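Local coordinates for protein FAD-dependent pyridine nucleotide-disulphide oxidoreductase (Desulfovibrio vulgaris, PDB 3IWA) that probably uses FAD to pass electrons from a reduced pyridine nucleotide to an acceptor, as do other members of the pyridine nucleotide-disulphide oxidoreductase family, at residues V392-G404 with I416-V429. Sequence-based numbering, arbitrary orientation.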
# COMPACT_ATOMS: atom_id res chain seq x y z
N VAL A 392 6.14 15.54 8.11
CA VAL A 392 6.40 15.04 9.46
C VAL A 392 6.24 16.14 10.50
O VAL A 392 6.75 17.24 10.32
CB VAL A 392 7.85 14.51 9.55
CG1 VAL A 392 8.17 14.06 10.96
CG2 VAL A 392 8.06 13.39 8.55
N ASP A 393 5.56 15.84 11.60
CA ASP A 393 5.50 16.77 12.68
C ASP A 393 6.76 16.66 13.55
O ASP A 393 7.00 15.60 14.10
CB ASP A 393 4.29 16.48 13.57
CG ASP A 393 4.13 17.51 14.68
OD1 ASP A 393 4.31 18.70 14.37
OD2 ASP A 393 3.80 17.14 15.82
N ARG A 394 7.51 17.74 13.71
CA ARG A 394 8.75 17.69 14.51
C ARG A 394 8.62 17.14 15.93
O ARG A 394 9.27 16.15 16.26
CB ARG A 394 9.46 19.05 14.57
CG ARG A 394 10.54 19.24 13.50
CD ARG A 394 11.54 20.36 13.86
NE ARG A 394 11.98 21.03 12.64
CZ ARG A 394 13.08 20.72 11.93
NH1 ARG A 394 13.90 19.74 12.31
NH2 ARG A 394 13.36 21.41 10.81
N PRO A 395 7.79 17.75 16.77
CA PRO A 395 7.75 17.30 18.18
C PRO A 395 7.19 15.91 18.48
O PRO A 395 7.54 15.32 19.51
CB PRO A 395 6.87 18.34 18.88
CG PRO A 395 6.38 19.30 17.81
CD PRO A 395 7.23 19.10 16.60
N THR A 396 6.28 15.42 17.66
CA THR A 396 5.68 14.10 17.91
C THR A 396 6.33 13.02 17.06
O THR A 396 6.19 11.85 17.33
CB THR A 396 4.21 14.14 17.53
OG1 THR A 396 4.09 14.52 16.15
CG2 THR A 396 3.45 15.14 18.44
N ARG A 397 7.03 13.46 16.01
CA ARG A 397 7.52 12.60 14.96
C ARG A 397 6.37 11.93 14.16
O ARG A 397 6.58 10.93 13.52
CB ARG A 397 8.49 11.54 15.51
CG ARG A 397 9.68 12.11 16.25
CD ARG A 397 10.56 10.99 16.90
NE ARG A 397 11.39 10.27 15.92
CZ ARG A 397 12.57 10.68 15.45
NH1 ARG A 397 13.11 11.85 15.83
NH2 ARG A 397 13.23 9.94 14.57
N ARG A 398 5.17 12.49 14.20
CA ARG A 398 4.03 11.88 13.47
C ARG A 398 4.18 12.18 12.00
O ARG A 398 4.65 13.26 11.62
CB ARG A 398 2.71 12.44 13.90
CG ARG A 398 2.09 11.75 15.05
CD ARG A 398 0.68 12.34 15.30
NE ARG A 398 -0.21 12.14 14.17
CZ ARG A 398 -1.19 12.97 13.80
NH1 ARG A 398 -1.41 14.10 14.45
NH2 ARG A 398 -1.94 12.67 12.75
N VAL A 399 3.82 11.21 11.18
CA VAL A 399 3.76 11.42 9.74
C VAL A 399 2.39 12.01 9.47
O VAL A 399 1.42 11.50 9.93
CB VAL A 399 4.00 10.11 8.97
CG1 VAL A 399 3.86 10.33 7.52
CG2 VAL A 399 5.42 9.55 9.28
N LEU A 400 2.33 13.14 8.77
CA LEU A 400 1.06 13.84 8.54
C LEU A 400 0.56 13.65 7.11
O LEU A 400 -0.58 14.00 6.79
CB LEU A 400 1.21 15.35 8.84
CG LEU A 400 1.70 15.75 10.24
CD1 LEU A 400 2.03 17.26 10.41
CD2 LEU A 400 0.73 15.28 11.31
N GLY A 401 1.43 13.16 6.24
CA GLY A 401 1.14 13.08 4.84
C GLY A 401 2.31 12.59 4.02
O GLY A 401 3.46 12.53 4.48
N ILE A 402 1.98 12.25 2.77
CA ILE A 402 2.90 11.72 1.84
C ILE A 402 2.36 12.07 0.46
O ILE A 402 1.16 11.96 0.25
CB ILE A 402 3.09 10.20 2.03
CG1 ILE A 402 4.17 9.71 1.10
CG2 ILE A 402 1.79 9.41 1.80
CD1 ILE A 402 4.62 8.31 1.38
N GLN A 403 3.24 12.56 -0.43
CA GLN A 403 2.92 12.76 -1.82
C GLN A 403 4.05 12.33 -2.75
O GLN A 403 5.14 12.17 -2.33
CB GLN A 403 2.65 14.21 -2.10
CG GLN A 403 1.51 14.80 -1.33
CD GLN A 403 1.92 15.27 -0.02
OE1 GLN A 403 2.98 15.85 0.12
NE2 GLN A 403 1.07 15.05 0.98
N GLY A 404 3.78 12.16 -4.03
CA GLY A 404 4.83 11.77 -4.94
C GLY A 404 4.50 12.01 -6.39
O GLY A 404 3.34 12.29 -6.74
N ILE A 416 2.43 5.08 -2.19
CA ILE A 416 1.44 5.92 -1.49
C ILE A 416 0.40 5.11 -0.69
O ILE A 416 0.02 5.48 0.43
CB ILE A 416 0.71 6.87 -2.50
CG1 ILE A 416 1.69 7.85 -3.17
CG2 ILE A 416 -0.40 7.63 -1.80
CD1 ILE A 416 2.61 8.66 -2.21
N ASN A 417 -0.08 4.00 -1.27
CA ASN A 417 -1.07 3.15 -0.58
C ASN A 417 -0.55 2.62 0.71
O ASN A 417 -1.27 2.60 1.70
CB ASN A 417 -1.44 1.94 -1.43
CG ASN A 417 -2.58 2.20 -2.39
OD1 ASN A 417 -3.19 3.28 -2.40
ND2 ASN A 417 -2.89 1.19 -3.21
N ALA A 418 0.70 2.16 0.70
CA ALA A 418 1.32 1.58 1.89
C ALA A 418 1.20 2.52 3.05
O ALA A 418 0.91 2.09 4.16
CB ALA A 418 2.80 1.22 1.65
N VAL A 419 1.48 3.79 2.80
CA VAL A 419 1.46 4.77 3.85
C VAL A 419 0.04 5.33 4.12
O VAL A 419 -0.33 5.58 5.27
CB VAL A 419 2.46 5.91 3.53
CG1 VAL A 419 2.38 6.98 4.56
CG2 VAL A 419 3.91 5.34 3.38
N ALA A 420 -0.76 5.49 3.07
CA ALA A 420 -2.12 6.07 3.20
C ALA A 420 -3.02 5.30 4.17
O ALA A 420 -3.75 5.90 5.00
CB ALA A 420 -2.81 6.18 1.80
N THR A 421 -2.97 3.97 4.09
CA THR A 421 -3.75 3.15 5.00
C THR A 421 -3.18 3.14 6.42
O THR A 421 -3.87 2.72 7.36
CB THR A 421 -3.88 1.71 4.50
OG1 THR A 421 -2.57 1.09 4.40
CG2 THR A 421 -4.58 1.71 3.13
N MET A 422 -1.95 3.62 6.58
CA MET A 422 -1.35 3.75 7.89
C MET A 422 -1.74 5.08 8.55
O MET A 422 -1.71 5.17 9.77
CB MET A 422 0.20 3.67 7.83
CG MET A 422 0.87 2.47 7.05
SD MET A 422 2.71 2.48 6.92
CE MET A 422 2.94 2.65 8.66
N LEU A 423 -2.03 6.14 7.76
CA LEU A 423 -2.12 7.52 8.35
C LEU A 423 -3.10 7.63 9.50
O LEU A 423 -2.79 8.25 10.50
CB LEU A 423 -2.43 8.60 7.32
CG LEU A 423 -1.32 8.83 6.29
CD1 LEU A 423 -1.76 9.85 5.22
CD2 LEU A 423 -0.03 9.26 6.96
N ALA A 424 -4.27 7.01 9.37
CA ALA A 424 -5.30 7.06 10.43
C ALA A 424 -4.83 6.46 11.75
O ALA A 424 -5.33 6.84 12.78
CB ALA A 424 -6.60 6.36 9.96
N SER A 425 -3.88 5.53 11.72
CA SER A 425 -3.34 4.94 12.96
C SER A 425 -2.24 5.79 13.61
O SER A 425 -1.65 5.39 14.61
CB SER A 425 -2.82 3.53 12.69
OG SER A 425 -3.92 2.68 12.40
N LYS A 426 -1.95 6.96 13.04
CA LYS A 426 -0.98 7.90 13.60
C LYS A 426 0.42 7.31 13.67
O LYS A 426 1.04 7.26 14.73
CB LYS A 426 -1.42 8.38 14.99
CG LYS A 426 -2.46 9.46 14.96
CD LYS A 426 -3.66 9.09 15.80
CE LYS A 426 -4.24 10.31 16.52
NZ LYS A 426 -5.60 10.72 15.97
N PRO A 427 0.95 6.89 12.54
CA PRO A 427 2.30 6.38 12.52
C PRO A 427 3.33 7.49 12.77
O PRO A 427 3.05 8.68 12.54
CB PRO A 427 2.44 5.89 11.11
CG PRO A 427 1.63 6.85 10.33
CD PRO A 427 0.45 7.15 11.19
N THR A 428 4.51 7.09 13.25
CA THR A 428 5.62 7.99 13.48
C THR A 428 6.64 7.61 12.42
O THR A 428 6.43 6.68 11.67
CB THR A 428 6.24 7.82 14.91
OG1 THR A 428 6.76 6.48 15.05
CG2 THR A 428 5.22 8.11 16.03
N VAL A 429 7.76 8.33 12.38
CA VAL A 429 8.83 8.13 11.40
C VAL A 429 9.41 6.72 11.48
O VAL A 429 9.75 6.10 10.46
CB VAL A 429 9.93 9.17 11.63
CG1 VAL A 429 11.23 8.77 10.95
CG2 VAL A 429 9.43 10.55 11.16
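Ile402 and Val419 join the antiparallel sheet of the dimerisation domain to helix 409-423, whose 416-423 part runs nearly antiparallel to strand 399-404, their axes 8.7 Å apart at closest approach. Branched aliphatic residues suit this seam because each offers two arms: Ile402, with CG1 anti to the backbone N (chi1 -174°), brings CD1 within 3.7 Å of Val419 CG2, while Ile402 CG2 rests on Val419 CG1. Ile416, sliding past Ile402 in the opposite sense, places its CD1 3.8 Å from Ile402 CG1. Farther along, the side chains of Leu423 and Val399 cross at about a right angle.

Beyond the helix, Lys426 takes a positive phi, and Arg398 and Thr428 form a single backbone bridge. Val399 N gives Pro427 O a nearly straight hydrogen bond (3.0 Å, 171°); Val429 N makes only a weak one to Arg397 O. Thr428, a good helix starter, is the N-cap of helix 429-433. Val429 CG2 packs 3.7 Å from Val392 CG1.

Around these contacts, Thr421 OG1 hydrogen-bonds to Ala418 O of the second subunit, and Thr396 OG1 closes an ST turn by accepting from Arg398 N. The Arg398 guanidinium, bonded through NH2 to Val302 O, lies between Leu400 CD2 on one face and Lys426 CG on the other, Lys426 CG being 3.6 Å from the buried, unpartnered Arg398 NE.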